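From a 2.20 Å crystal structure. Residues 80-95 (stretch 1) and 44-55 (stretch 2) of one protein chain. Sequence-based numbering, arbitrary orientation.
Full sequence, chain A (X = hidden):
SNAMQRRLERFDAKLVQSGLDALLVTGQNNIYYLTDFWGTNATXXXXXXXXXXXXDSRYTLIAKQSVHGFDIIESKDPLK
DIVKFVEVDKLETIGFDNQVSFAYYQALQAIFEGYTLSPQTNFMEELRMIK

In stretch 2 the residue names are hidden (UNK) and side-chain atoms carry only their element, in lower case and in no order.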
ATOM      1  N   LYS A  80      -3.568  -2.006 -11.416  1.00 30.14           N
ATOM      2  CA  LYS A  80      -3.299  -3.078 -12.390  1.00 31.21           C
ATOM      3  C   LYS A  80      -2.028  -3.784 -12.004  1.00 31.04           C
ATOM      4  O   LYS A  80      -1.989  -5.009 -11.985  1.00 31.36           O
ATOM      5  CB  LYS A  80      -3.143  -2.508 -13.790  1.00 32.90           C
ATOM      6  CG  LYS A  80      -3.658  -3.450 -14.888  1.00 38.93           C
ATOM      7  CD  LYS A  80      -3.462  -2.893 -16.341  1.00 43.50           C
ATOM      8  CE  LYS A  80      -1.974  -2.984 -16.835  1.00 45.73           C
ATOM      9  NZ  LYS A  80      -1.338  -4.332 -16.557  1.00 44.72           N
ATOM     10  N   ASP A  81      -0.985  -3.042 -11.647  1.00 29.78           N
ATOM     11  CA  ASP A  81       0.250  -3.723 -11.271  1.00 30.31           C
ATOM     12  C   ASP A  81       0.140  -4.493  -9.953  1.00 28.74           C
ATOM     13  O   ASP A  81       0.743  -5.555  -9.846  1.00 27.52           O
ATOM     14  CB  ASP A  81       1.446  -2.744 -11.261  1.00 32.15           C
ATOM     15  CG  ASP A  81       1.818  -2.278 -12.681  1.00 36.23           C
ATOM     16  OD1 ASP A  81       2.022  -3.196 -13.526  1.00 42.99           O
ATOM     17  OD2 ASP A  81       1.843  -1.049 -12.963  1.00 41.18           O
ATOM     18  N   ILE A  82      -0.625  -3.983  -8.978  1.00 26.66           N
ATOM     19  CA  ILE A  82      -0.791  -4.675  -7.686  1.00 26.86           C
ATOM     20  C   ILE A  82      -1.476  -6.064  -7.842  1.00 27.63           C
ATOM     21  O   ILE A  82      -1.154  -7.029  -7.136  1.00 26.05           O
ATOM     22  CB  ILE A  82      -1.608  -3.831  -6.707  1.00 26.65           C
ATOM     23  CG1 ILE A  82      -0.776  -2.634  -6.227  1.00 26.99           C
ATOM     24  CG2 ILE A  82      -2.059  -4.646  -5.484  1.00 25.57           C
ATOM     25  CD1 ILE A  82      -1.614  -1.566  -5.509  1.00 26.96           C
ATOM     26  N   VAL A  83      -2.453  -6.109  -8.752  1.00 28.87           N
ATOM     27  CA  VAL A  83      -3.220  -7.307  -9.117  1.00 29.67           C
ATOM     28  C   VAL A  83      -2.276  -8.488  -9.487  1.00 27.54           C
ATOM     29  O   VAL A  83      -2.465  -9.605  -9.031  1.00 26.16           O
ATOM     30  CB  VAL A  83      -4.234  -7.005 -10.362  1.00 30.08           C
ATOM     31  CG1 VAL A  83      -4.888  -8.219 -10.885  1.00 29.70           C
ATOM     32  CG2 VAL A  83      -5.275  -6.081  -9.933  1.00 31.50           C
ATOM     33  N   LYS A  84      -1.248  -8.248 -10.270  1.00 27.33           N
ATOM     34  CA  LYS A  84      -0.285  -9.311 -10.531  1.00 26.56           C
ATOM     35  C   LYS A  84       0.294  -9.920  -9.247  1.00 24.71           C
ATOM     36  O   LYS A  84       0.415 -11.127  -9.122  1.00 24.16           O
ATOM     37  CB  LYS A  84       0.909  -8.773 -11.298  1.00 28.27           C
ATOM     38  CG  LYS A  84       0.673  -8.406 -12.680  1.00 32.03           C
ATOM     39  CD  LYS A  84       2.015  -8.053 -13.290  1.00 36.80           C
ATOM     40  CE  LYS A  84       2.408  -6.646 -13.058  1.00 39.69           C
ATOM     41  NZ  LYS A  84       1.764  -5.820 -14.167  1.00 42.20           N
ATOM     42  N   PHE A  85       0.712  -9.062  -8.329  1.00 23.48           N
ATOM     43  CA  PHE A  85       1.252  -9.490  -7.076  1.00 23.46           C
ATOM     44  C   PHE A  85       0.289 -10.337  -6.297  1.00 24.09           C
ATOM     45  O   PHE A  85       0.655 -11.401  -5.759  1.00 24.15           O
ATOM     46  CB  PHE A  85       1.750  -8.281  -6.259  1.00 23.30           C
ATOM     47  CG  PHE A  85       3.048  -7.710  -6.816  1.00 25.68           C
ATOM     48  CD1 PHE A  85       4.291  -8.197  -6.384  1.00 25.95           C
ATOM     49  CD2 PHE A  85       3.022  -6.797  -7.862  1.00 25.76           C
ATOM     50  CE1 PHE A  85       5.485  -7.749  -6.985  1.00 26.48           C
ATOM     51  CE2 PHE A  85       4.219  -6.314  -8.422  1.00 27.37           C
ATOM     52  CZ  PHE A  85       5.447  -6.793  -7.987  1.00 25.17           C
ATOM     53  N   VAL A  86      -0.937  -9.864  -6.207  1.00 23.88           N
ATOM     54  CA  VAL A  86      -1.963 -10.555  -5.435  1.00 23.81           C
ATOM     55  C   VAL A  86      -2.202 -11.994  -5.948  1.00 24.85           C
ATOM     56  O   VAL A  86      -2.327 -12.932  -5.181  1.00 25.06           O
ATOM     57  CB  VAL A  86      -3.294  -9.726  -5.444  1.00 23.63           C
ATOM     58  CG1 VAL A  86      -4.467 -10.589  -5.112  1.00 22.62           C
ATOM     59  CG2 VAL A  86      -3.162  -8.508  -4.416  1.00 20.28           C
ATOM     60  N   GLU A  87      -2.299 -12.121  -7.247  1.00 25.69           N
ATOM     61  CA  GLU A  87      -2.303 -13.390  -7.906  1.00 27.70           C
ATOM     62  C   GLU A  87      -1.081 -14.237  -7.740  1.00 27.16           C
ATOM     63  O   GLU A  87      -1.201 -15.389  -7.345  1.00 27.51           O
ATOM     64  CB  GLU A  87      -2.424 -13.177  -9.375  1.00 28.97           C
ATOM     65  CG  GLU A  87      -3.809 -13.136  -9.730  1.00 33.24           C
ATOM     66  CD  GLU A  87      -3.992 -13.202 -11.201  1.00 40.09           C
ATOM     67  OE1 GLU A  87      -4.326 -12.107 -11.745  1.00 42.23           O
ATOM     68  OE2 GLU A  87      -3.818 -14.349 -11.765  1.00 40.93           O
ATOM     69  N   VAL A  88       0.090 -13.682  -8.038  1.00 26.05           N
ATOM     70  CA  VAL A  88       1.280 -14.490  -7.909  1.00 25.49           C
ATOM     71  C   VAL A  88       1.390 -15.003  -6.467  1.00 27.33           C
ATOM     72  O   VAL A  88       1.591 -16.220  -6.260  1.00 29.15           O
ATOM     73  CB  VAL A  88       2.549 -13.808  -8.456  1.00 24.85           C
ATOM     74  CG1 VAL A  88       3.784 -14.615  -8.100  1.00 21.62           C
ATOM     75  CG2 VAL A  88       2.423 -13.667 -10.011  1.00 21.11           C
ATOM     76  N   ASP A  89       1.223 -14.113  -5.496  1.00 27.75           N
ATOM     77  CA  ASP A  89       1.324 -14.456  -4.068  1.00 28.96           C
ATOM     78  C   ASP A  89       0.074 -15.113  -3.501  1.00 29.03           C
ATOM     79  O   ASP A  89       0.057 -15.559  -2.381  1.00 29.43           O
ATOM     80  CB  ASP A  89       1.696 -13.259  -3.259  1.00 27.46           C
ATOM     81  CG  ASP A  89       3.099 -12.719  -3.605  1.00 34.87           C
ATOM     82  OD1 ASP A  89       3.880 -13.378  -4.379  1.00 40.39           O
ATOM     83  OD2 ASP A  89       3.430 -11.607  -3.118  1.00 36.95           O
ATOM     84  N   LYS A  90      -0.962 -15.219  -4.290  1.00 31.09           N
ATOM     85  CA  LYS A  90      -2.129 -15.966  -3.886  1.00 32.77           C
ATOM     86  C   LYS A  90      -2.802 -15.324  -2.635  1.00 32.75           C
ATOM     87  O   LYS A  90      -3.175 -16.020  -1.699  1.00 32.73           O
ATOM     88  CB  LYS A  90      -1.709 -17.416  -3.604  1.00 33.94           C
ATOM     89  CG  LYS A  90      -1.522 -18.295  -4.877  1.00 36.67           C
ATOM     90  CD  LYS A  90      -0.358 -19.227  -4.738  1.00 40.33           C
ATOM     91  CE  LYS A  90      -0.463 -20.432  -3.785  1.00 42.93           C
ATOM     92  NZ  LYS A  90       0.545 -21.530  -4.299  1.00 45.29           N
ATOM     93  N   LEU A  91      -2.947 -14.010  -2.607  1.00 32.62           N
ATOM     94  CA  LEU A  91      -3.423 -13.345  -1.385  1.00 32.51           C
ATOM     95  C   LEU A  91      -4.949 -13.337  -1.455  1.00 32.16           C
ATOM     96  O   LEU A  91      -5.498 -13.409  -2.520  1.00 33.05           O
ATOM     97  CB  LEU A  91      -2.828 -11.944  -1.261  1.00 32.60           C
ATOM     98  CG  LEU A  91      -1.297 -11.875  -1.248  1.00 32.91           C
ATOM     99  CD1 LEU A  91      -0.802 -10.463  -0.979  1.00 34.23           C
ATOM    100  CD2 LEU A  91      -0.711 -12.809  -0.197  1.00 33.40           C
ATOM    101  N   GLU A  92      -5.644 -13.270  -0.326  1.00 32.69           N
ATOM    102  CA  GLU A  92      -7.091 -13.261  -0.367  1.00 33.60           C
ATOM    103  C   GLU A  92      -7.793 -11.958   0.091  1.00 32.47           C
ATOM    104  O   GLU A  92      -8.754 -11.513  -0.518  1.00 34.17           O
ATOM    105  CB  GLU A  92      -7.581 -14.412   0.480  1.00 34.28           C
ATOM    106  CG  GLU A  92      -9.075 -14.430   0.651  1.00 39.43           C
ATOM    107  CD  GLU A  92      -9.815 -14.321  -0.676  1.00 45.47           C
ATOM    108  OE1 GLU A  92      -9.265 -14.816  -1.697  1.00 53.16           O
ATOM    109  OE2 GLU A  92     -10.944 -13.758  -0.702  1.00 49.60           O
ATOM    110  N   THR A  93      -7.340 -11.394   1.196  1.00 31.52           N
ATOM    111  CA  THR A  93      -7.979 -10.289   1.807  1.00 29.75           C
ATOM    112  C   THR A  93      -7.064  -9.059   1.737  1.00 28.17           C
ATOM    113  O   THR A  93      -5.973  -8.967   2.364  1.00 27.51           O
ATOM    114  CB  THR A  93      -8.406 -10.669   3.238  1.00 30.39           C
ATOM    115  OG1 THR A  93      -7.259 -10.730   4.070  1.00 35.32           O
ATOM    116  CG2 THR A  93      -9.051 -12.037   3.264  1.00 28.51           C
ATOM    117  N   ILE A  94      -7.560  -8.091   0.970  1.00 27.34           N
ATOM    118  CA  ILE A  94      -6.897  -6.815   0.717  1.00 25.65           C
ATOM    119  C   ILE A  94      -7.637  -5.744   1.557  1.00 24.00           C
ATOM    120  O   ILE A  94      -8.844  -5.531   1.433  1.00 23.48           O
ATOM    121  CB  ILE A  94      -6.890  -6.537  -0.807  1.00 25.85           C
ATOM    122  CG1 ILE A  94      -6.303  -7.750  -1.545  1.00 28.65           C
ATOM    123  CG2 ILE A  94      -6.077  -5.316  -1.164  1.00 24.36           C
ATOM    124  CD1 ILE A  94      -6.392  -7.624  -3.094  1.00 31.47           C
ATOM    125  N   GLY A  95      -6.926  -5.156   2.499  1.00 22.00           N
ATOM    126  CA  GLY A  95      -7.463  -4.063   3.254  1.00 20.78           C
ATOM    127  C   GLY A  95      -7.385  -2.774   2.474  1.00 19.04           C
ATOM    128  O   GLY A  95      -6.488  -2.574   1.664  1.00 18.62           O
ATOM    129  N   UNK A  44       1.189   2.791  -2.245  1.00 29.93           N
ATOM    130  CA  UNK A  44       1.910   1.782  -1.474  1.00 26.70           C
ATOM    131  C   UNK A  44       1.029   0.561  -1.296  1.00 24.78           C
ATOM    132  O   UNK A  44      -0.205   0.675  -1.127  1.00 24.43           O
ATOM    133  c   UNK A  44       2.749   1.291   0.893  1.00 23.23           C
ATOM    134  c   UNK A  44       2.358   2.372  -0.143  1.00 26.57           C
ATOM    135  c   UNK A  44       3.454   3.356  -0.427  1.00 25.91           C
ATOM    136  N   UNK A  45       1.650  -0.606  -1.340  1.00 22.37           N
ATOM    137  CA  UNK A  45       0.930  -1.811  -1.160  1.00 21.91           C
ATOM    138  C   UNK A  45       1.846  -2.720  -0.350  1.00 23.40           C
ATOM    139  O   UNK A  45       2.853  -3.164  -0.867  1.00 23.27           O
ATOM    140  c   UNK A  45      -2.503  -4.627  -2.073  1.00 25.27           C
ATOM    141  c   UNK A  45      -0.654  -6.085  -2.469  1.00 20.94           C
ATOM    142  c   UNK A  45      -1.989  -5.926  -2.238  1.00 25.44           C
ATOM    143  c   UNK A  45      -1.673  -3.512  -2.173  1.00 21.15           C
ATOM    144  c   UNK A  45       0.173  -4.918  -2.560  1.00 20.65           C
ATOM    145  c   UNK A  45      -0.336  -3.651  -2.422  1.00 18.81           C
ATOM    146  c   UNK A  45       0.560  -2.429  -2.523  1.00 21.32           C
ATOM    147  N   UNK A  46       1.469  -3.014   0.896  1.00 24.19           N
ATOM    148  CA  UNK A  46       2.265  -3.805   1.848  1.00 25.58           C
ATOM    149  C   UNK A  46       1.534  -5.117   2.178  1.00 25.64           C
ATOM    150  O   UNK A  46       0.322  -5.123   2.493  1.00 25.34           O
ATOM    151  c   UNK A  46       3.690  -0.853   4.048  1.00 28.01           C
ATOM    152  c   UNK A  46       2.598  -3.002   3.171  1.00 26.25           C
ATOM    153  c   UNK A  46       3.417  -3.847   4.204  1.00 25.69           C
ATOM    154  c   UNK A  46       3.424  -1.762   2.834  1.00 27.91           C
ATOM    155  N   UNK A  47       2.291  -6.216   2.075  1.00 24.76           N
ATOM    156  CA  UNK A  47       1.855  -7.556   2.486  1.00 25.15           C
ATOM    157  C   UNK A  47       2.744  -8.085   3.690  1.00 25.08           C
ATOM    158  O   UNK A  47       3.689  -7.418   4.135  1.00 23.87           O
ATOM    159  c   UNK A  47       1.963  -8.511   1.256  1.00 25.45           C
ATOM    160  o   UNK A  47       3.330  -8.896   1.072  1.00 28.01           O
ATOM    161  c   UNK A  47       1.468  -7.763  -0.027  1.00 21.46           C
ATOM    162  N   UNK A  48       2.435  -9.273   4.198  1.00 25.70           N
ATOM    163  CA  UNK A  48       3.299  -9.885   5.172  1.00 27.52           C
ATOM    164  C   UNK A  48       4.709 -10.083   4.621  1.00 29.89           C
ATOM    165  O   UNK A  48       5.649 -10.073   5.403  1.00 31.14           O
ATOM    166  c   UNK A  48      -0.346 -11.837   7.874  1.00 31.95           C
ATOM    167  c   UNK A  48       1.605 -10.882   6.673  1.00 29.77           C
ATOM    168  c   UNK A  48       1.031 -12.113   7.287  1.00 29.91           C
ATOM    169  n   UNK A  48      -1.321 -11.925   6.750  1.00 30.77           N
ATOM    170  c   UNK A  48       2.718 -11.177   5.659  1.00 27.66           C
ATOM    171  N   UNK A  49       4.855 -10.201   3.287  1.00 30.28           N
ATOM    172  CA  UNK A  49       6.134 -10.379   2.708  1.00 31.94           C
ATOM    173  C   UNK A  49       6.692  -9.320   1.819  1.00 32.72           C
ATOM    174  O   UNK A  49       7.868  -9.349   1.668  1.00 33.54           O
ATOM    175  c   UNK A  49       6.179 -12.793   3.232  1.00 34.96           C
ATOM    176  c   UNK A  49       6.211 -11.764   2.121  1.00 31.56           C
ATOM    177  o   UNK A  49       6.980 -12.671   4.205  1.00 41.42           O
ATOM    178  n   UNK A  49       5.219 -13.692   3.207  1.00 32.60           N
ATOM    179  N   UNK A  50       5.912  -8.386   1.256  1.00 33.05           N
ATOM    180  CA  UNK A  50       6.514  -7.350   0.418  1.00 32.49           C
ATOM    181  C   UNK A  50       6.118  -5.975   0.842  1.00 32.75           C
ATOM    182  O   UNK A  50       5.156  -5.765   1.579  1.00 32.95           O
ATOM    183  c   UNK A  50       6.107  -7.476  -1.050  1.00 32.27           C
ATOM    184  c   UNK A  50       6.489 -10.847  -4.271  1.00 34.58           C
ATOM    185  n   UNK A  50       6.219 -12.075  -4.686  1.00 36.31           N
ATOM    186  c   UNK A  50       5.869  -8.851  -1.554  1.00 33.68           C
ATOM    187  n   UNK A  50       5.566 -10.132  -3.636  1.00 32.57           N
ATOM    188  c   UNK A  50       5.727  -8.793  -3.093  1.00 34.13           C
ATOM    189  n   UNK A  50       7.686 -10.392  -4.463  1.00 34.22           N
ATOM    190  N   UNK A  51       6.853  -5.022   0.313  1.00 33.03           N
ATOM    191  CA  UNK A  51       6.489  -3.650   0.417  1.00 33.86           C
ATOM    192  C   UNK A  51       6.686  -3.093  -0.965  1.00 33.78           C
ATOM    193  O   UNK A  51       7.814  -3.103  -1.480  1.00 35.42           O
ATOM    194  n   UNK A  51      10.412  -3.768   4.662  1.00 49.14           N
ATOM    195  c   UNK A  51       9.313  -3.907   5.388  1.00 48.36           C
ATOM    196  c   UNK A  51       7.388  -2.940   1.407  1.00 34.87           C
ATOM    197  c   UNK A  51       7.945  -2.590   3.802  1.00 41.23           C
ATOM    198  c   UNK A  51       7.364  -3.545   2.795  1.00 36.69           C
ATOM    199  n   UNK A  51       8.167  -3.340   5.028  1.00 45.75           N
ATOM    200  n   UNK A  51       9.349  -4.607   6.506  1.00 51.68           N
ATOM    201  N   UNK A  52       5.607  -2.607  -1.573  1.00 32.63           N
ATOM    202  CA  UNK A  52       5.677  -2.046  -2.895  1.00 32.49           C
ATOM    203  C   UNK A  52       5.448  -0.558  -2.866  1.00 34.01           C
ATOM    204  O   UNK A  52       4.559  -0.040  -2.168  1.00 33.27           O
ATOM    205  c   UNK A  52       3.612  -4.599  -5.010  1.00 25.70           C
ATOM    206  c   UNK A  52       6.121  -4.730  -4.336  1.00 28.17           C
ATOM    207  c   UNK A  52       4.634  -2.695  -3.790  1.00 31.75           C
ATOM    208  c   UNK A  52       4.650  -4.210  -3.967  1.00 30.54           C
ATOM    209  N   UNK A  53       6.238   0.146  -3.655  1.00 35.78           N
ATOM    210  CA  UNK A  53       6.037   1.579  -3.837  1.00 37.18           C
ATOM    211  C   UNK A  53       5.833   1.777  -5.316  1.00 37.99           C
ATOM    212  O   UNK A  53       6.696   1.390  -6.110  1.00 38.17           O
ATOM    213  c   UNK A  53       6.931   6.612  -3.839  1.00 42.28           C
ATOM    214  c   UNK A  53       7.164   3.853  -3.516  1.00 39.31           C
ATOM    215  c   UNK A  53       7.259   5.808  -4.931  1.00 42.26           C
ATOM    216  c   UNK A  53       7.396   4.449  -4.759  1.00 42.02           C
ATOM    217  c   UNK A  53       6.705   6.035  -2.594  1.00 42.07           C
ATOM    218  c   UNK A  53       6.812   4.663  -2.441  1.00 41.49           C
ATOM    219  c   UNK A  53       7.280   2.365  -3.343  1.00 37.46           C
ATOM    220  N   UNK A  54       4.722   2.381  -5.710  1.00 39.33           N
ATOM    221  CA  UNK A  54       4.418   2.443  -7.123  1.00 40.61           C
ATOM    222  C   UNK A  54       4.311   3.884  -7.578  1.00 42.43           C
ATOM    223  O   UNK A  54       3.513   4.659  -7.042  1.00 42.22           O
ATOM    224  c   UNK A  54       3.105   0.139  -7.042  1.00 39.10           C
ATOM    225  c   UNK A  54       2.610  -0.722  -8.156  1.00 37.70           C
ATOM    226  c   UNK A  54       2.245  -0.085  -5.830  1.00 36.67           C
ATOM    227  c   UNK A  54       3.133   1.628  -7.455  1.00 40.50           C
ATOM    228  N   UNK A  55       5.098   4.227  -8.596  1.00 44.97           N
ATOM    229  CA  UNK A  55       5.022   5.553  -9.205  1.00 46.99           C
ATOM    230  C   UNK A  55       5.338   5.574 -10.732  1.00 49.23           C
ATOM    231  O   UNK A  55       5.770   4.578 -11.320  1.00 48.90           O
ATOM    232  c   UNK A  55       5.918   6.518  -8.417  1.00 46.69           C
ATOM    233  c   UNK A  55       7.379   6.174  -8.606  1.00 45.33           C
ATOM    234  o   UNK A  55       5.650   7.855  -8.829  1.00 46.37           O
TER
HETATM  235  O   HOH W   1       3.179 -11.075  -0.348  1.00 37.03           O

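Position 44 carries three carbons, the first bearing the other two, and its CA-to-CB bond points away from stretch 1. It is Val 44, a buried, beta-branched residue at home in a strand.

Position 45 has one carbon followed by a ring of six; its CA-to-CB bond points toward stretch 1. One ring face receives Ile 82 CG2 almost on the ring normal, a CH-pi contact 3.3 Å from the centroid. This is Phe 45; Ile 94 CG2 meets its edge 3.8 Å from Phe 45 CE1, and Val 86 CG2 lies 3.6 Å from Phe 45 CZ. A flat, broad side chain can touch three aliphatic neighbours at once.

Position 46 has four carbons, forked at the first with one arm two carbons long, out of reach of stretch 1: Ile 46, whose beta-branched, apolar side chain fills a buried strand site.

Position 47 has one carbon carrying an oxygen and a carbon, the latter near Leu 91. It is Thr 47, with CG2 3.7 Å from Leu 91 CD1. Thr 47 OG1 accepts hydrogen bonds from the backbone N atoms of positions 49 and 50, bracing the turn.

Position 48, four carbons in a row ending in nitrogen, is Lys 48; its charged end suits a partly exposed site, and NZ is hydrogen-bonded elsewhere in the structure. Position 49 has two carbons, the second bearing oxygen and nitrogen: Asn 49, exposed, as suits a polar residue in a turn.

Position 50 shows three carbons, a nitrogen, then a carbon with two more nitrogens, and reaches Asp 89. It is Arg 50. Arg 50 NE donates to Asp 89 OD2 (2.6 Å) and Arg 50 NH2 to Asp 89 OD1 (2.7 Å), a two-pronged salt bridge, while one guanidinium face lies over Phe 85 CD1, 3.6 Å from Arg 50 NE.

Position 51 repeats that pattern out of reach: Arg 51, whose charge suits partial exposure.

Position 52 has four carbons, forked at the second, one branch carbon over a face of Phe 85. It is Leu 52, offering methyl CD1 to the ring, 3.6 Å from Phe 85 CG.

Position 53, one carbon and a six-carbon ring, is Phe 53, apolar and buried.

Position 54 has four carbons, forked at the second, near Ile 82 and Asp 81. It is Leu 54, its methyls meeting aliphatic carbons: CD1 lies 4.0 Å from Ile 82 CG1.

Position 55, one carbon with an oxygen and a carbon, is Thr 55, buried, its hydroxyl satisfied elsewhere.

Alternate residues within each hairpin strand face stretch 1; strand 51-55 runs nearly antiparallel to helix 80-88 (158°), and Leu 91 and Ile 94 beyond the helix extend the contact. The salt bridge secures the turn end, where a water joins Thr 47 OG1 to Asp 89 OD2.

Stretch 2 (44-55) VFITKNRRLFLT
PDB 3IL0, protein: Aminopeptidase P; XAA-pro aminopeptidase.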